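Local coordinates for protein 11R-lipoxygenase (Gersemia fruticosa, PDB 3VF1) that probably inserts molecular oxygen into polyunsaturated fatty acids, as a calcium-dependent lipoxygenase that carries one non-heme iron, at residues A[221-226]-A[616-621]; A[230-235]-A[588-593]. All blocks are in the same frame, centred on the assembly; numbering follows the deposited sequence.

Contact 1 (A[221-226]-A[616-621]); sequences GIWDDW and LANKHQ
In both Lys619 and Trp226 the first torsion sets CG anti to the carbonyl carbon (chi1 -62° and -68°), and from these starting points the extended lysine chain and the indole cross obliquely. Lys619 CG sits over one face of the indole in a CH-pi contact, 3.8 Å from the centroid of the Trp226 six-membered ring and 14° off its normal. Farther out, Lys619 CE passes Trp226 CE3 at 3.9 Å and also touches the carbonyl of Asp225. At the ring edge, in its plane, Ala617 O comes within 3.3 Å of Trp226 CD1, and a water accepting from Trp226 N and donating to Ala617 O ties the two backbones together. An alanine in place of Trp226 would probably leave the lysine methylenes without their aromatic cover and open a gap beside Ala617 and Met613.

All this gathers at the start of helix 619-632, where backbone N-H groups need acceptors from beyond the helix. Asn618, the N-cap, forms a capping box with Gln621: Gln621 N donates to Asn618 OD1 at 2.8 Å, and Asn618 N to Gln621 OE1 at 2.9 Å. The loop 221-226 serves the two amides in between, for Lys619 N bonds to Asp224 O at 3.2 Å and His620 N to Ile222 O at 3.0 Å. Three successive N-H groups of the first turn are thereby satisfied. Asp225 turns to a salt bridge with Arg597. Trp223 CD1 lies 4.1 Å from His620 CB, while the imidazole meets Phe220 edge-to-face.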
loop_
_atom_site.group_PDB
_atom_site.type_symbol
_atom_site.label_atom_id
_atom_site.label_comp_id
_atom_site.label_asym_id
_atom_site.label_seq_id
_atom_site.Cartn_x
_atom_site.Cartn_y
_atom_site.Cartn_z
ATOM N N GLY A 221 -1.318 -19.970 24.041
ATOM C CA GLY A 221 -0.800 -19.843 25.391
ATOM C C GLY A 221 0.381 -20.756 25.665
ATOM O O GLY A 221 0.855 -20.837 26.797
ATOM N N ILE A 222 0.857 -21.442 24.631
ATOM C CA ILE A 222 1.977 -22.366 24.772
ATOM C C ILE A 222 3.295 -21.651 24.483
ATOM O O ILE A 222 3.576 -21.286 23.341
ATOM C CB ILE A 222 1.830 -23.567 23.819
ATOM C CG1 ILE A 222 0.459 -24.226 24.000
ATOM C CG2 ILE A 222 2.939 -24.576 24.049
ATOM C CD1 ILE A 222 0.187 -24.705 25.413
ATOM N N TRP A 223 4.100 -21.456 25.524
ATOM C CA TRP A 223 5.337 -20.689 25.408
ATOM C C TRP A 223 6.569 -21.586 25.313
ATOM O O TRP A 223 7.676 -21.172 25.659
ATOM C CB TRP A 223 5.485 -19.744 26.603
ATOM C CG TRP A 223 4.457 -18.651 26.649
ATOM C CD1 TRP A 223 3.300 -18.579 25.926
ATOM C CD2 TRP A 223 4.500 -17.467 27.455
ATOM N NE1 TRP A 223 2.620 -17.428 26.236
ATOM C CE2 TRP A 223 3.335 -16.728 27.172
ATOM C CE3 TRP A 223 5.409 -16.964 28.390
ATOM C CZ2 TRP A 223 3.055 -15.509 27.791
ATOM C CZ3 TRP A 223 5.131 -15.754 29.004
ATOM C CH2 TRP A 223 3.962 -15.040 28.701
ATOM N N ASP A 224 6.375 -22.811 24.839
ATOM C CA ASP A 224 7.475 -23.758 24.697
ATOM C C ASP A 224 8.276 -23.481 23.435
ATOM O O ASP A 224 7.785 -22.849 22.499
ATOM C CB ASP A 224 6.944 -25.192 24.644
ATOM C CG ASP A 224 6.199 -25.585 25.899
ATOM O OD1 ASP A 224 6.425 -24.953 26.953
ATOM O OD2 ASP A 224 5.389 -26.534 25.831
ATOM N N ASP A 225 9.515 -23.957 23.417
ATOM C CA ASP A 225 10.328 -23.915 22.213
ATOM C C ASP A 225 9.752 -24.884 21.195
ATOM O O ASP A 225 9.022 -25.808 21.551
ATOM C CB ASP A 225 11.768 -24.331 22.521
ATOM C CG ASP A 225 12.478 -23.358 23.440
ATOM O OD1 ASP A 225 11.804 -22.476 24.012
ATOM O OD2 ASP A 225 13.712 -23.479 23.592
ATOM N N TRP A 226 10.076 -24.666 19.927
ATOM C CA TRP A 226 9.847 -25.677 18.912
ATOM C C TRP A 226 10.970 -26.696 19.038
ATOM O O TRP A 226 12.116 -26.331 19.303
ATOM C CB TRP A 226 9.842 -25.057 17.516
ATOM C CG TRP A 226 8.675 -24.157 17.265
ATOM C CD1 TRP A 226 8.648 -22.799 17.383
ATOM C CD2 TRP A 226 7.361 -24.552 16.856
ATOM N NE1 TRP A 226 7.398 -22.323 17.073
ATOM C CE2 TRP A 226 6.590 -23.379 16.744
ATOM C CE3 TRP A 226 6.762 -25.783 16.573
ATOM C CZ2 TRP A 226 5.252 -23.400 16.362
ATOM C CZ3 TRP A 226 5.433 -25.802 16.193
ATOM C CH2 TRP A 226 4.692 -24.618 16.091
ATOM N N LEU A 616 14.733 -18.509 18.538
ATOM C CA LEU A 616 13.589 -18.316 17.656
ATOM C C LEU A 616 12.288 -18.260 18.450
ATOM O O LEU A 616 12.213 -18.736 19.582
ATOM C CB LEU A 616 13.526 -19.430 16.608
ATOM C CG LEU A 616 14.702 -19.482 15.630
ATOM C CD1 LEU A 616 14.518 -20.611 14.628
ATOM C CD2 LEU A 616 14.876 -18.151 14.914
ATOM N N ALA A 617 11.269 -17.664 17.840
ATOM C CA ALA A 617 9.971 -17.491 18.479
ATOM C C ALA A 617 9.455 -18.804 19.054
ATOM O O ALA A 617 9.726 -19.878 18.517
ATOM C CB ALA A 617 8.973 -16.932 17.477
ATOM N N ASN A 618 8.718 -18.715 20.155
ATOM C CA ASN A 618 8.075 -19.889 20.730
ATOM C C ASN A 618 6.808 -20.214 19.947
ATOM O O ASN A 618 6.503 -19.555 18.957
ATOM C CB ASN A 618 7.773 -19.674 22.219
ATOM C CG ASN A 618 6.815 -18.526 22.467
ATOM O OD1 ASN A 618 5.875 -18.308 21.706
ATOM N ND2 ASN A 618 7.050 -17.785 23.542
ATOM N N LYS A 619 6.072 -21.228 20.385
ATOM C CA LYS A 619 4.926 -21.710 19.624
ATOM C C LYS A 619 3.814 -20.668 19.508
ATOM O O LYS A 619 3.328 -20.399 18.410
ATOM C CB LYS A 619 4.393 -23.011 20.231
ATOM C CG LYS A 619 5.412 -24.142 20.198
ATOM C CD LYS A 619 4.768 -25.502 20.397
ATOM C CE LYS A 619 5.800 -26.613 20.304
ATOM N NZ LYS A 619 5.180 -27.962 20.417
ATOM N N HIS A 620 3.415 -20.080 20.630
ATOM C CA HIS A 620 2.361 -19.070 20.619
ATOM C C HIS A 620 2.735 -17.881 19.740
ATOM O O HIS A 620 1.911 -17.377 18.978
ATOM C CB HIS A 620 2.066 -18.581 22.037
ATOM C CG HIS A 620 1.110 -17.430 22.090
ATOM N ND1 HIS A 620 -0.258 -17.596 22.067
ATOM C CD2 HIS A 620 1.325 -16.094 22.158
ATOM C CE1 HIS A 620 -0.845 -16.414 22.125
ATOM N NE2 HIS A 620 0.094 -15.486 22.179
ATOM N N GLN A 621 3.983 -17.438 19.850
ATOM C CA GLN A 621 4.459 -16.278 19.103
ATOM C C GLN A 621 4.446 -16.547 17.603
ATOM O O GLN A 621 4.073 -15.680 16.811
ATOM C CB GLN A 621 5.874 -15.900 19.546
ATOM C CG GLN A 621 5.962 -15.340 20.957
ATOM C CD GLN A 621 7.394 -15.219 21.444
ATOM O OE1 GLN A 621 8.284 -15.919 20.959
ATOM N NE2 GLN A 621 7.623 -14.326 22.401
HETATM O O HOH W 1 11.276 -22.290 19.479
#

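Contact 2 (A[230-235]-A[588-593]); sequences EDFRQL and FHPNSP
Phe232 reaches across to Phe588, His589 and Pro590, joining the 3-10 stretch that runs through 230-235 to the short 3-10 turn 589-591 within the lipoxygenase fold. In the second segment the turn is made by bonds from Asn591 N to Phe588 O and from Ser592 N to His589 O.

The Phe232 side chain starts toward its partners, and its CB meets the ring of Phe588 at CE1, 3.7 Å away. CG stands anti to the carbonyl carbon (chi1 -82°), and Pro590 CD, already beside CB, comes closer here, 3.7 Å from Phe232 CG. The ring then divides its contacts between two residues: CD1 touches CB of His589 at 3.6 Å, whereas CD2 meets CG of Pro590 at 3.4 Å. Nearer the tip the same division holds, with CE1 beside His589 CB and CE2 beside Pro590 CG. Taken with the whole ring, Pro590 CD makes a CH-pi contact over one face, 4.0 Å from the Phe232 centroid and 27° off the normal. The Phe232 and His589 rings run within 15° of parallel but are so displaced that there is little face-to-face overlap.

Apolar contact thus carries the join, and it extends to Arg233, whose CG lies 3.7 Å from Phe588 CE1. Behind the contact, Asn591 anchors the turn through Trp256, Gln260 and the carbonyl of Thr585, and the Phe588 ring also packs against Ala248 and meets that of Trp251. Pro590 CD faces a second ring besides Phe232: it stands 3.5 Å above the plane of Phe588, offset toward the rim.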
loop_
_atom_site.group_PDB
_atom_site.type_symbol
_atom_site.label_atom_id
_atom_site.label_comp_id
_atom_site.label_asym_id
_atom_site.label_seq_id
_atom_site.Cartn_x
_atom_site.Cartn_y
_atom_site.Cartn_z
ATOM N N GLU A 230 12.321 -27.833 11.532
ATOM C CA GLU A 230 11.375 -28.378 10.565
ATOM C C GLU A 230 9.940 -28.357 11.082
ATOM O O GLU A 230 8.996 -28.486 10.302
ATOM C CB GLU A 230 11.767 -29.806 10.185
ATOM C CG GLU A 230 13.164 -29.925 9.602
ATOM C CD GLU A 230 13.395 -28.968 8.449
ATOM O OE1 GLU A 230 13.134 -29.354 7.289
ATOM O OE2 GLU A 230 13.836 -27.825 8.700
ATOM N N ASP A 231 9.774 -28.191 12.391
ATOM C CA ASP A 231 8.445 -28.210 12.994
ATOM C C ASP A 231 7.648 -26.939 12.706
ATOM O O ASP A 231 6.435 -26.903 12.918
ATOM C CB ASP A 231 8.542 -28.431 14.505
ATOM C CG ASP A 231 8.837 -29.877 14.865
ATOM O OD1 ASP A 231 8.603 -30.767 14.020
ATOM O OD2 ASP A 231 9.298 -30.125 15.998
ATOM N N PHE A 232 8.322 -25.898 12.229
ATOM C CA PHE A 232 7.633 -24.672 11.847
ATOM C C PHE A 232 6.656 -24.925 10.699
ATOM O O PHE A 232 5.719 -24.156 10.492
ATOM C CB PHE A 232 8.633 -23.581 11.458
ATOM C CG PHE A 232 9.214 -22.846 12.633
ATOM C CD1 PHE A 232 8.448 -21.936 13.344
ATOM C CD2 PHE A 232 10.526 -23.057 13.024
ATOM C CE1 PHE A 232 8.976 -21.257 14.427
ATOM C CE2 PHE A 232 11.060 -22.378 14.104
ATOM C CZ PHE A 232 10.284 -21.478 14.807
ATOM N N ARG A 233 6.875 -26.010 9.962
ATOM C CA ARG A 233 5.988 -26.387 8.865
ATOM C C ARG A 233 4.600 -26.781 9.370
ATOM O O ARG A 233 3.658 -26.893 8.585
ATOM C CB ARG A 233 6.597 -27.541 8.063
ATOM C CG ARG A 233 7.888 -27.180 7.343
ATOM C CD ARG A 233 8.739 -28.410 7.066
ATOM N NE ARG A 233 8.344 -29.116 5.847
ATOM C CZ ARG A 233 9.003 -29.069 4.688
ATOM N NH1 ARG A 233 10.110 -28.348 4.557
ATOM N NH2 ARG A 233 8.554 -29.753 3.646
ATOM N N GLN A 234 4.477 -26.992 10.677
ATOM C CA GLN A 234 3.196 -27.345 11.278
ATOM C C GLN A 234 2.201 -26.193 11.186
ATOM O O GLN A 234 0.990 -26.405 11.236
ATOM C CB GLN A 234 3.381 -27.733 12.746
ATOM C CG GLN A 234 4.168 -29.013 12.964
ATOM C CD GLN A 234 4.336 -29.346 14.433
ATOM O OE1 GLN A 234 3.645 -28.792 15.289
ATOM N NE2 GLN A 234 5.258 -30.253 14.735
ATOM N N LEU A 235 2.717 -24.976 11.053
ATOM C CA LEU A 235 1.873 -23.789 11.030
ATOM C C LEU A 235 1.138 -23.636 9.703
ATOM O O LEU A 235 0.199 -22.846 9.596
ATOM C CB LEU A 235 2.709 -22.539 11.313
ATOM C CG LEU A 235 3.421 -22.528 12.666
ATOM C CD1 LEU A 235 4.172 -21.225 12.874
ATOM C CD2 LEU A 235 2.427 -22.758 13.793
ATOM N N PHE A 588 7.157 -19.634 6.570
ATOM C CA PHE A 588 8.134 -20.446 7.283
ATOM C C PHE A 588 9.022 -19.521 8.112
ATOM O O PHE A 588 9.923 -18.868 7.586
ATOM C CB PHE A 588 8.965 -21.262 6.293
ATOM C CG PHE A 588 9.867 -22.268 6.944
ATOM C CD1 PHE A 588 9.344 -23.403 7.543
ATOM C CD2 PHE A 588 11.240 -22.085 6.951
ATOM C CE1 PHE A 588 10.175 -24.331 8.144
ATOM C CE2 PHE A 588 12.074 -23.011 7.548
ATOM C CZ PHE A 588 11.542 -24.134 8.145
ATOM N N HIS A 589 8.755 -19.475 9.413
ATOM C CA HIS A 589 9.324 -18.454 10.292
ATOM C C HIS A 589 10.845 -18.290 10.181
ATOM O O HIS A 589 11.344 -17.165 10.146
ATOM C CB HIS A 589 8.942 -18.738 11.747
ATOM C CG HIS A 589 9.202 -17.590 12.673
ATOM N ND1 HIS A 589 8.213 -16.718 13.073
ATOM C CD2 HIS A 589 10.340 -17.167 13.269
ATOM C CE1 HIS A 589 8.729 -15.811 13.882
ATOM N NE2 HIS A 589 10.019 -16.060 14.017
ATOM N N PRO A 590 11.588 -19.405 10.141
ATOM C CA PRO A 590 13.053 -19.310 10.093
ATOM C C PRO A 590 13.588 -18.536 8.889
ATOM O O PRO A 590 14.719 -18.053 8.934
ATOM C CB PRO A 590 13.496 -20.773 10.019
ATOM C CG PRO A 590 12.383 -21.534 10.651
ATOM C CD PRO A 590 11.134 -20.802 10.262
ATOM N N ASN A 591 12.796 -18.424 7.828
ATOM C CA ASN A 591 13.229 -17.696 6.639
ATOM C C ASN A 591 13.323 -16.196 6.900
ATOM O O ASN A 591 14.054 -15.482 6.213
ATOM C CB ASN A 591 12.282 -17.970 5.467
ATOM C CG ASN A 591 12.725 -17.285 4.187
ATOM O OD1 ASN A 591 13.717 -17.680 3.571
ATOM N ND2 ASN A 591 11.986 -16.261 3.774
ATOM N N SER A 592 12.583 -15.724 7.899
ATOM C CA SER A 592 12.599 -14.314 8.263
ATOM C C SER A 592 12.027 -14.125 9.667
ATOM O O SER A 592 10.864 -13.757 9.826
ATOM C CB SER A 592 11.795 -13.498 7.250
ATOM O OG SER A 592 12.178 -12.133 7.272
ATOM N N PRO A 593 12.854 -14.382 10.694
ATOM C CA PRO A 593 12.439 -14.291 12.099
ATOM C C PRO A 593 11.897 -12.912 12.460
ATOM O O PRO A 593 12.433 -11.904 11.999
ATOM C CB PRO A 593 13.735 -14.570 12.869
ATOM C CG PRO A 593 14.605 -15.305 11.913
ATOM C CD PRO A 593 14.265 -14.779 10.559
#

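Overall arrangement
The two contacts, with centres about 12 Å apart, touch at several points, among them Trp226 NE1 of contact 1, which approaches Phe232 CE1 of contact 2 to 3.3 Å, and Ala617 CB, which lies 3.7 Å from His589 NE2. Helix 619-632, whose start belongs to contact 1, also receives Phe232 and Leu235 from contact 2 on Ala622. Both contacts lie well away from the iron site, yet contact 2 is joined to elements that supply it. Segment 588-593 comes after the short helix 582-586, which itself follows helix 557-579, bearer of the iron ligands His575 and Asn579, and its Pro593 packs on helix 369-410, which bears His392 and His397.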